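Local coordinates for fatty acid biosynthesis transcriptional regulator (Streptococcus pneumoniae, PDB 6JBX), which binds DNA as a dimeric MarR-family regulator and probably represses transcription of fatty acid synthesis genes, at residues A[26-30]-A[41-45]; A[46-50]-A[110-114]; A[56-60]-A[98-102]. Residue numbers count along the deposited sequence, not the author numbering.

Interaction 1. Residues A[26-30]-A[41-45]. With nucleotides of chain C.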
loop_
_atom_site.group_PDB
_atom_site.type_symbol
_atom_site.label_atom_id
_atom_site.label_comp_id
_atom_site.label_asym_id
_atom_site.label_seq_id
_atom_site.Cartn_x
_atom_site.Cartn_y
_atom_site.Cartn_z
ATOM N N LEU A 26 -1.996 4.167 0.829
ATOM C CA LEU A 26 -1.382 4.474 2.147
ATOM C C LEU A 26 -1.312 5.995 2.361
ATOM O O LEU A 26 -1.510 6.442 3.453
ATOM C CB LEU A 26 0.015 3.844 2.270
ATOM C CG LEU A 26 0.039 2.329 2.504
ATOM C CD1 LEU A 26 1.411 1.836 2.911
ATOM C CD2 LEU A 26 -0.985 1.868 3.514
ATOM N N VAL A 27 -1.056 6.765 1.324
ATOM C CA VAL A 27 -1.095 8.201 1.397
ATOM C C VAL A 27 -2.508 8.700 1.716
ATOM O O VAL A 27 -2.673 9.593 2.520
ATOM C CB VAL A 27 -0.558 8.839 0.104
ATOM C CG1 VAL A 27 -0.634 10.338 0.186
ATOM C CG2 VAL A 27 0.893 8.425 -0.149
ATOM N N ILE A 28 -3.531 8.162 1.071
ATOM C CA ILE A 28 -4.887 8.595 1.325
ATOM C C ILE A 28 -5.279 8.258 2.768
ATOM O O ILE A 28 -5.911 9.069 3.436
ATOM C CB ILE A 28 -5.854 7.996 0.292
ATOM C CG1 ILE A 28 -5.615 8.666 -1.060
ATOM C CG2 ILE A 28 -7.297 8.152 0.774
ATOM C CD1 ILE A 28 -6.376 8.075 -2.206
ATOM N N GLU A 29 -4.875 7.120 3.279
ATOM C CA GLU A 29 -5.192 6.783 4.652
ATOM C C GLU A 29 -4.474 7.726 5.635
ATOM O O GLU A 29 -5.033 8.126 6.630
ATOM C CB GLU A 29 -4.770 5.356 4.968
ATOM C CG GLU A 29 -5.536 4.301 4.196
ATOM C CD GLU A 29 -5.277 2.886 4.707
ATOM O OE1 GLU A 29 -4.092 2.475 4.785
ATOM O OE2 GLU A 29 -6.251 2.227 5.069
ATOM N N GLU A 30 -3.229 8.016 5.368
ATOM C CA GLU A 30 -2.473 8.927 6.193
ATOM C C GLU A 30 -3.128 10.319 6.164
ATOM O O GLU A 30 -3.249 10.919 7.191
ATOM C CB GLU A 30 -1.014 8.954 5.756
ATOM C CG GLU A 30 -0.212 10.051 6.443
ATOM C CD GLU A 30 0.961 9.658 7.332
ATOM O OE1 GLU A 30 1.561 10.583 7.926
ATOM O OE2 GLU A 30 1.310 8.438 7.425
ATOM N N ILE A 41 -0.358 11.012 14.435
ATOM C CA ILE A 41 -0.284 9.565 14.242
ATOM C C ILE A 41 -0.216 9.283 12.734
ATOM O O ILE A 41 -1.104 9.655 11.979
ATOM C CB ILE A 41 -1.480 8.850 14.893
ATOM C CG1 ILE A 41 -1.401 8.868 16.420
ATOM C CG2 ILE A 41 -1.611 7.415 14.385
ATOM C CD1 ILE A 41 -0.180 8.153 16.979
ATOM N N SER A 42 0.865 8.668 12.326
ATOM C CA SER A 42 1.081 8.267 10.966
ATOM C C SER A 42 0.338 6.956 10.684
ATOM O O SER A 42 -0.062 6.221 11.610
ATOM C CB SER A 42 2.552 8.030 10.738
ATOM O OG SER A 42 2.863 6.747 11.295
ATOM N N ILE A 43 0.237 6.609 9.402
ATOM C CA ILE A 43 -0.449 5.367 9.061
ATOM C C ILE A 43 0.343 4.182 9.615
ATOM O O ILE A 43 -0.268 3.217 10.067
ATOM C CB ILE A 43 -0.741 5.241 7.547
ATOM C CG1 ILE A 43 -1.603 4.008 7.256
ATOM C CG2 ILE A 43 0.544 5.226 6.691
ATOM C CD1 ILE A 43 -3.019 4.073 7.790
ATOM N N LYS A 44 1.668 4.242 9.657
ATOM C CA LYS A 44 2.445 3.122 10.224
ATOM C C LYS A 44 2.247 3.011 11.737
ATOM O O LYS A 44 2.108 1.890 12.254
ATOM C CB LYS A 44 3.931 3.252 9.918
ATOM C CG LYS A 44 4.263 3.080 8.449
ATOM C CD LYS A 44 3.701 1.786 7.947
ATOM C CE LYS A 44 4.132 1.424 6.549
ATOM N NZ LYS A 44 3.140 0.487 5.965
ATOM N N GLU A 45 2.148 4.134 12.439
ATOM C CA GLU A 45 1.846 4.058 13.868
ATOM C C GLU A 45 0.426 3.532 14.047
ATOM O O GLU A 45 0.172 2.792 14.993
ATOM C CB GLU A 45 1.956 5.410 14.599
ATOM C CG GLU A 45 3.381 5.937 14.692
ATOM C CD GLU A 45 3.479 7.398 15.131
ATOM O OE1 GLU A 45 4.231 7.670 16.116
ATOM O OE2 GLU A 45 2.803 8.272 14.498
ATOM P P DG C 13 6.683 6.519 11.750
ATOM O OP1 DG C 13 5.344 6.436 11.157
ATOM O OP2 DG C 13 6.932 6.181 13.198
ATOM O "O5'" DG C 13 7.622 5.591 10.877
ATOM C "C5'" DG C 13 7.510 5.580 9.448
ATOM C "C4'" DG C 13 8.524 4.598 8.926
ATOM O "O4'" DG C 13 9.821 5.161 9.180
ATOM C "C3'" DG C 13 8.525 3.215 9.609
ATOM O "O3'" DG C 13 8.366 2.229 8.583
ATOM C "C2'" DG C 13 9.852 3.160 10.346
ATOM C "C1'" DG C 13 10.707 4.134 9.529
ATOM N N9 DG C 13 11.841 4.772 10.179
ATOM C C8 DG C 13 11.856 5.424 11.390
ATOM N N7 DG C 13 13.014 5.956 11.671
ATOM C C5 DG C 13 13.792 5.689 10.553
ATOM C C6 DG C 13 15.133 6.021 10.274
ATOM O O6 DG C 13 15.943 6.636 10.985
ATOM N N1 DG C 13 15.534 5.525 9.038
ATOM C C2 DG C 13 14.733 4.826 8.167
ATOM N N2 DG C 13 15.296 4.447 7.015
ATOM N N3 DG C 13 13.471 4.523 8.409
ATOM C C4 DG C 13 13.084 4.945 9.630
#

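Interaction 2. Residues A[46-50]-A[110-114]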
loop_
_atom_site.group_PDB
_atom_site.type_symbol
_atom_site.label_atom_id
_atom_site.label_comp_id
_atom_site.label_asym_id
_atom_site.label_seq_id
_atom_site.Cartn_x
_atom_site.Cartn_y
_atom_site.Cartn_z
ATOM N N MET A 46 -0.485 3.923 13.164
ATOM C CA MET A 46 -1.861 3.418 13.259
ATOM C C MET A 46 -1.852 1.887 13.132
ATOM O O MET A 46 -2.615 1.218 13.808
ATOM C CB MET A 46 -2.748 4.049 12.191
ATOM C CG MET A 46 -4.215 3.794 12.356
ATOM S SD MET A 46 -4.999 4.453 13.853
ATOM C CE MET A 46 -5.369 2.884 14.627
ATOM N N HIS A 47 -0.918 1.319 12.372
ATOM C CA HIS A 47 -0.884 -0.149 12.285
ATOM C C HIS A 47 -0.496 -0.760 13.641
ATOM O O HIS A 47 -1.064 -1.756 14.027
ATOM C CB HIS A 47 0.061 -0.647 11.182
ATOM C CG HIS A 47 -0.424 -0.324 9.813
ATOM N ND1 HIS A 47 0.450 -0.193 8.755
ATOM C CD2 HIS A 47 -1.666 -0.044 9.347
ATOM C CE1 HIS A 47 -0.239 0.138 7.679
ATOM N NE2 HIS A 47 -1.545 0.244 8.021
ATOM N N THR A 48 0.494 -0.184 14.319
ATOM C CA THR A 48 0.891 -0.651 15.643
ATOM C C THR A 48 -0.286 -0.503 16.604
ATOM O O THR A 48 -0.631 -1.452 17.300
ATOM C CB THR A 48 2.141 0.066 16.143
ATOM O OG1 THR A 48 3.160 -0.156 15.177
ATOM C CG2 THR A 48 2.600 -0.425 17.497
ATOM N N ILE A 49 -0.981 0.629 16.559
ATOM C CA ILE A 49 -2.119 0.824 17.447
ATOM C C ILE A 49 -3.164 -0.276 17.204
ATOM O O ILE A 49 -3.795 -0.785 18.152
ATOM C CB ILE A 49 -2.709 2.236 17.303
ATOM C CG1 ILE A 49 -1.748 3.285 17.873
ATOM C CG2 ILE A 49 -4.084 2.333 17.935
ATOM C CD1 ILE A 49 -2.252 4.694 17.773
ATOM N N ASP A 50 -3.357 -0.614 15.947
ATOM C CA ASP A 50 -4.381 -1.566 15.487
ATOM C C ASP A 50 -4.101 -2.968 16.048
ATOM O O ASP A 50 -4.984 -3.602 16.599
ATOM C CB ASP A 50 -4.383 -1.595 13.951
ATOM C CG ASP A 50 -5.548 -2.343 13.355
ATOM O OD1 ASP A 50 -6.689 -2.110 13.823
ATOM O OD2 ASP A 50 -5.293 -3.176 12.450
ATOM N N ILE A 110 -8.611 6.670 18.904
ATOM C CA ILE A 110 -8.161 6.769 17.556
ATOM C C ILE A 110 -8.321 5.398 16.852
ATOM O O ILE A 110 -8.545 5.351 15.640
ATOM C CB ILE A 110 -6.732 7.335 17.464
ATOM C CG1 ILE A 110 -6.400 7.705 16.012
ATOM C CG2 ILE A 110 -5.722 6.376 18.062
ATOM C CD1 ILE A 110 -4.992 8.200 15.769
ATOM N N HIS A 111 -8.197 4.283 17.571
ATOM C CA HIS A 111 -8.391 2.962 16.972
ATOM C C HIS A 111 -9.784 2.882 16.334
ATOM O O HIS A 111 -9.935 2.446 15.205
ATOM C CB HIS A 111 -8.179 1.880 18.038
ATOM C CG HIS A 111 -8.343 0.483 17.547
ATOM N ND1 HIS A 111 -7.680 0.010 16.431
ATOM C CD2 HIS A 111 -9.102 -0.532 18.009
ATOM C CE1 HIS A 111 -8.011 -1.247 16.238
ATOM N NE2 HIS A 111 -8.875 -1.605 17.190
ATOM N N ARG A 112 -10.782 3.295 17.075
ATOM C CA ARG A 112 -12.147 3.394 16.585
ATOM C C ARG A 112 -12.222 4.190 15.269
ATOM O O ARG A 112 -12.842 3.789 14.276
ATOM C CB ARG A 112 -13.004 4.061 17.657
ATOM C CG ARG A 112 -14.369 4.496 17.156
ATOM C CD ARG A 112 -15.260 3.302 16.875
ATOM N NE ARG A 112 -16.651 3.592 17.225
ATOM C CZ ARG A 112 -17.617 3.883 16.354
ATOM N NH1 ARG A 112 -17.345 3.914 15.059
ATOM N NH2 ARG A 112 -18.855 4.100 16.789
ATOM N N LEU A 113 -11.593 5.338 15.246
ATOM C CA LEU A 113 -11.684 6.243 14.100
ATOM C C LEU A 113 -11.117 5.583 12.835
ATOM O O LEU A 113 -11.649 5.731 11.700
ATOM C CB LEU A 113 -10.896 7.503 14.474
ATOM C CG LEU A 113 -10.771 8.563 13.392
ATOM C CD1 LEU A 113 -12.116 9.242 13.169
ATOM C CD2 LEU A 113 -9.704 9.575 13.780
ATOM N N HIS A 114 -10.029 4.843 13.024
ATOM C CA HIS A 114 -9.368 4.127 11.899
ATOM C C HIS A 114 -10.290 3.010 11.401
ATOM O O HIS A 114 -10.121 2.582 10.241
ATOM C CB HIS A 114 -7.996 3.595 12.335
ATOM C CG HIS A 114 -7.144 3.132 11.201
ATOM N ND1 HIS A 114 -6.995 3.867 10.040
ATOM C CD2 HIS A 114 -6.397 2.018 11.041
ATOM C CE1 HIS A 114 -6.194 3.227 9.215
ATOM N NE2 HIS A 114 -5.813 2.088 9.806
#

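Interaction 3. Residues A[56-60]-A[98-102]. With nucleotides of chain D.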
loop_
_atom_site.group_PDB
_atom_site.type_symbol
_atom_site.label_atom_id
_atom_site.label_comp_id
_atom_site.label_asym_id
_atom_site.label_seq_id
_atom_site.Cartn_x
_atom_site.Cartn_y
_atom_site.Cartn_z
ATOM N N PRO A 56 -5.432 -7.024 23.185
ATOM C CA PRO A 56 -4.907 -6.442 24.432
ATOM C C PRO A 56 -3.892 -7.387 25.102
ATOM O O PRO A 56 -4.038 -8.615 25.006
ATOM C CB PRO A 56 -6.163 -6.225 25.280
ATOM C CG PRO A 56 -7.221 -5.909 24.242
ATOM C CD PRO A 56 -6.876 -6.810 23.073
ATOM N N ASP A 57 -2.844 -6.792 25.685
ATOM C CA ASP A 57 -1.707 -7.478 26.353
ATOM C C ASP A 57 -0.748 -8.184 25.373
ATOM O O ASP A 57 0.148 -8.906 25.801
ATOM C CB ASP A 57 -2.198 -8.429 27.447
ATOM C CG ASP A 57 -2.771 -7.674 28.631
ATOM O OD1 ASP A 57 -2.506 -6.442 28.746
ATOM O OD2 ASP A 57 -3.479 -8.310 29.419
ATOM N N VAL A 58 -0.836 -7.915 24.089
ATOM C CA VAL A 58 0.134 -8.442 23.158
ATOM C C VAL A 58 1.543 -7.932 23.511
ATOM O O VAL A 58 1.766 -6.905 24.160
ATOM C CB VAL A 58 -0.287 -8.068 21.727
ATOM C CG1 VAL A 58 -0.274 -6.556 21.517
ATOM C CG2 VAL A 58 0.564 -8.768 20.680
ATOM N N THR A 59 2.543 -8.671 23.101
ATOM C CA THR A 59 3.912 -8.298 23.442
ATOM C C THR A 59 4.619 -7.668 22.231
ATOM O O THR A 59 4.220 -7.883 21.084
ATOM C CB THR A 59 4.718 -9.526 23.898
ATOM O OG1 THR A 59 5.050 -10.308 22.750
ATOM C CG2 THR A 59 3.964 -10.404 24.869
ATOM N N PRO A 60 5.736 -6.982 22.476
ATOM C CA PRO A 60 6.461 -6.467 21.309
ATOM C C PRO A 60 6.808 -7.531 20.260
ATOM O O PRO A 60 6.672 -7.271 19.047
ATOM C CB PRO A 60 7.751 -5.905 21.906
ATOM C CG PRO A 60 7.298 -5.377 23.241
ATOM C CD PRO A 60 6.312 -6.428 23.717
ATOM N N VAL A 98 9.260 -10.013 29.768
ATOM C CA VAL A 98 8.148 -9.833 28.857
ATOM C C VAL A 98 7.438 -8.528 29.206
ATOM O O VAL A 98 7.402 -8.122 30.380
ATOM C CB VAL A 98 7.206 -11.048 28.892
ATOM C CG1 VAL A 98 5.884 -10.801 28.174
ATOM C CG2 VAL A 98 7.927 -12.259 28.310
ATOM N N VAL A 99 6.963 -7.874 28.137
ATOM C CA VAL A 99 6.197 -6.620 28.231
ATOM C C VAL A 99 4.828 -6.869 27.611
ATOM O O VAL A 99 4.730 -7.452 26.550
ATOM C CB VAL A 99 6.930 -5.433 27.566
ATOM C CG1 VAL A 99 6.017 -4.236 27.327
ATOM C CG2 VAL A 99 8.135 -4.988 28.383
ATOM N N HIS A 100 3.796 -6.432 28.305
ATOM C CA HIS A 100 2.437 -6.509 27.800
ATOM C C HIS A 100 1.987 -5.101 27.399
ATOM O O HIS A 100 2.180 -4.142 28.149
ATOM C CB HIS A 100 1.494 -7.108 28.856
ATOM C CG HIS A 100 1.807 -8.523 29.226
ATOM N ND1 HIS A 100 1.736 -9.568 28.315
ATOM C CD2 HIS A 100 2.172 -9.075 30.401
ATOM C CE1 HIS A 100 2.049 -10.697 28.911
ATOM N NE2 HIS A 100 2.308 -10.420 30.194
ATOM N N LEU A 101 1.388 -4.985 26.225
ATOM C CA LEU A 101 1.013 -3.663 25.695
ATOM C C LEU A 101 -0.506 -3.530 25.715
ATOM O O LEU A 101 -1.206 -4.473 25.398
ATOM C CB LEU A 101 1.501 -3.520 24.257
ATOM C CG LEU A 101 2.982 -3.757 24.029
ATOM C CD1 LEU A 101 3.228 -3.984 22.548
ATOM C CD2 LEU A 101 3.813 -2.602 24.561
ATOM N N HIS A 102 -0.991 -2.336 25.983
ATOM C CA HIS A 102 -2.436 -2.078 25.844
ATOM C C HIS A 102 -2.663 -0.597 25.532
ATOM O O HIS A 102 -1.783 0.284 25.810
ATOM C CB HIS A 102 -3.205 -2.538 27.088
ATOM C CG HIS A 102 -2.908 -1.753 28.322
ATOM N ND1 HIS A 102 -3.554 -0.561 28.617
ATOM C CD2 HIS A 102 -2.093 -2.014 29.368
ATOM C CE1 HIS A 102 -3.127 -0.109 29.783
ATOM N NE2 HIS A 102 -2.233 -0.986 30.270
ATOM P P DA D 5 8.770 -9.090 24.685
ATOM O OP1 DA D 5 7.640 -8.636 25.551
ATOM O OP2 DA D 5 8.494 -9.595 23.310
ATOM O "O5'" DA D 5 9.853 -7.933 24.638
ATOM C "C5'" DA D 5 10.134 -7.257 25.837
ATOM C "C4'" DA D 5 11.397 -6.447 25.710
ATOM O "O4'" DA D 5 12.456 -7.220 25.127
ATOM C "C3'" DA D 5 11.303 -5.191 24.834
ATOM O "O3'" DA D 5 10.964 -4.109 25.713
ATOM C "C2'" DA D 5 12.700 -5.093 24.232
ATOM C "C1'" DA D 5 13.457 -6.262 24.883
ATOM N N9 DA D 5 14.476 -6.875 24.036
ATOM C C8 DA D 5 14.297 -7.730 22.981
ATOM N N7 DA D 5 15.415 -8.077 22.386
ATOM C C5 DA D 5 16.395 -7.407 23.106
ATOM C C6 DA D 5 17.792 -7.353 22.971
ATOM N N6 DA D 5 18.470 -8.023 22.037
ATOM N N1 DA D 5 18.479 -6.568 23.832
ATOM C C2 DA D 5 17.794 -5.896 24.772
ATOM N N3 DA D 5 16.478 -5.880 25.007
ATOM C C4 DA D 5 15.831 -6.655 24.117
ATOM P P DA D 4 10.883 -15.299 23.507
ATOM O OP1 DA D 4 9.568 -15.754 23.992
ATOM O OP2 DA D 4 11.185 -15.297 22.056
ATOM O "O5'" DA D 4 11.132 -13.855 24.119
ATOM C "C5'" DA D 4 10.814 -13.596 25.492
ATOM C "C4'" DA D 4 10.999 -12.128 25.808
ATOM O "O4'" DA D 4 12.408 -11.808 25.910
ATOM C "C3'" DA D 4 10.417 -11.161 24.778
ATOM O "O3'" DA D 4 9.598 -10.232 25.488
ATOM C "C2'" DA D 4 11.652 -10.579 24.106
ATOM C "C1'" DA D 4 12.674 -10.604 25.219
ATOM N N9 DA D 4 14.077 -10.641 24.819
ATOM C C8 DA D 4 14.632 -11.404 23.825
ATOM N N7 DA D 4 15.936 -11.294 23.741
ATOM C C5 DA D 4 16.261 -10.410 24.760
ATOM C C6 DA D 4 17.488 -9.887 25.196
ATOM N N6 DA D 4 18.656 -10.197 24.636
ATOM N N1 DA D 4 17.474 -9.036 26.247
ATOM C C2 DA D 4 16.294 -8.746 26.820
ATOM N N3 DA D 4 15.073 -9.172 26.492
ATOM C C4 DA D 4 15.128 -10.011 25.442
#

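Interaction 1. Residues A[26-30]-A[41-45]
A side chain-to-backbone hydrogen bond and a small apolar contact join helix 11-34 to the start of helix 43-54, close to the bound DNA. I43 is the centre of the contact, with the largest area covered. I43 N donates to E30 OE2 (2.9 Å, nearly linear), so the glutamate carboxylate takes up an amide of the first helical turn; the other oxygen, E30 OE1, forms a salt bridge with R34. The CA-to-CB bond of I43 is directed toward helix 11-34, with I43 CD1 3.6 Å from E29 CB and I43 CG1 4.4 Å from L26 CD2. S42 occupies the N-cap: E45 N donates to S42 OG and S42 N donates to E45 OE2, both at 2.9 Å, which makes a capping box. S42 OG also donates to phosphate oxygen OP1 of DG13 in chain C at 2.5 Å. Beyond the contact, L26 packs on F22 of the second subunit. A capped helix start bonded to a DNA phosphate beside a dimerisation helix fits the winged helix-turn-helix architecture of MarR regulators.

Interaction 2. Residues A[46-50]-A[110-114]
In this MarR-type winged helix-turn-helix protein, helix 43-54 crosses the long helix 105-125 steeply, the local axes approaching to 10.0 Å at -105°. M46, H111 and H114 give up the most surface. M46 has its CA-to-CB bond directed toward helix 105-125 and lies between the two histidines: it sits over one face of the H114 ring, with SD oblique at 4.2 Å from the ring centroid, while its methyl CE reaches H111 CA at 3.8 Å and lies near the edge of the H111 ring. The methionine thus spans a full turn of helix 105-125, since M46 SD also sits 4.1 Å from I110 CG1. The H114 ring also meets H118 edge-to-face, and L33 of helix 11-34 touches both M46 and H114. At the C-terminal end of 46-50, D50 OD2 is held in a salt bridge by K54. One turn on from M46, I49 extends the apolar seam: its CG2 lies 4.1 Å from H111 CB, and its CD1 packs 3.9 Å from I110 CG2.

Interaction 3. Residues A[56-60]-A[98-102]
The second strand of the winged helix-turn-helix wing, 99-103, is bonded here to the loop that leads into helix 60-67. Main-chain bonds pair the two: L101 N donates to V58 O at 2.8 Å, and D57 N donates to L101 O at 2.9 Å, a weak bond because its N-H...O angle is only 130°. Between them D57 O accepts from the imidazole nitrogen H100 ND1 at 3.0 Å. The strand's other edge is engaged by strand 87-91, where H100 pairs with V90 and H102 with E88 to complete the β-hairpin. V99 O takes a CA-H...O contact from T59 CA at 3.3 Å. T59 is the N-cap of helix 60-67, its OG1 accepting from Q62 N. Next to these bonds, P60 CD and L101 CD1 lie 4.1 Å apart, and both residues pack on L78 of helix 71-84. The turn-proximal end of the second wing strand meets the phosphate backbone: V99 N donates to OP1 of DA5 in chain D at 2.8 Å, with an angle of 168°.

Overall arrangement
Interactions 1 and 2 are neighbours on helix 43-54, their centres 10 Å apart, and form one continuous packed region: I43 CD1 lies 3.6 Å from H114 CE1, and I41 CB 3.7 Å from I110 CD1. Interaction 3 touches neither, its centre lying about 16 Å from that of interaction 2 and about 23 Å from that of interaction 1; strand 99-103 nevertheless runs on into helix 105-125, which carries 110-114. Interactions 1 and 3 each bond a DNA phosphate, on chains C and D respectively, whereas the nearest atom of interaction 2 is about 7 Å from the DNA. Bound tridecane lies about 4 Å from the E29 side chain and about 8 Å from that of H114.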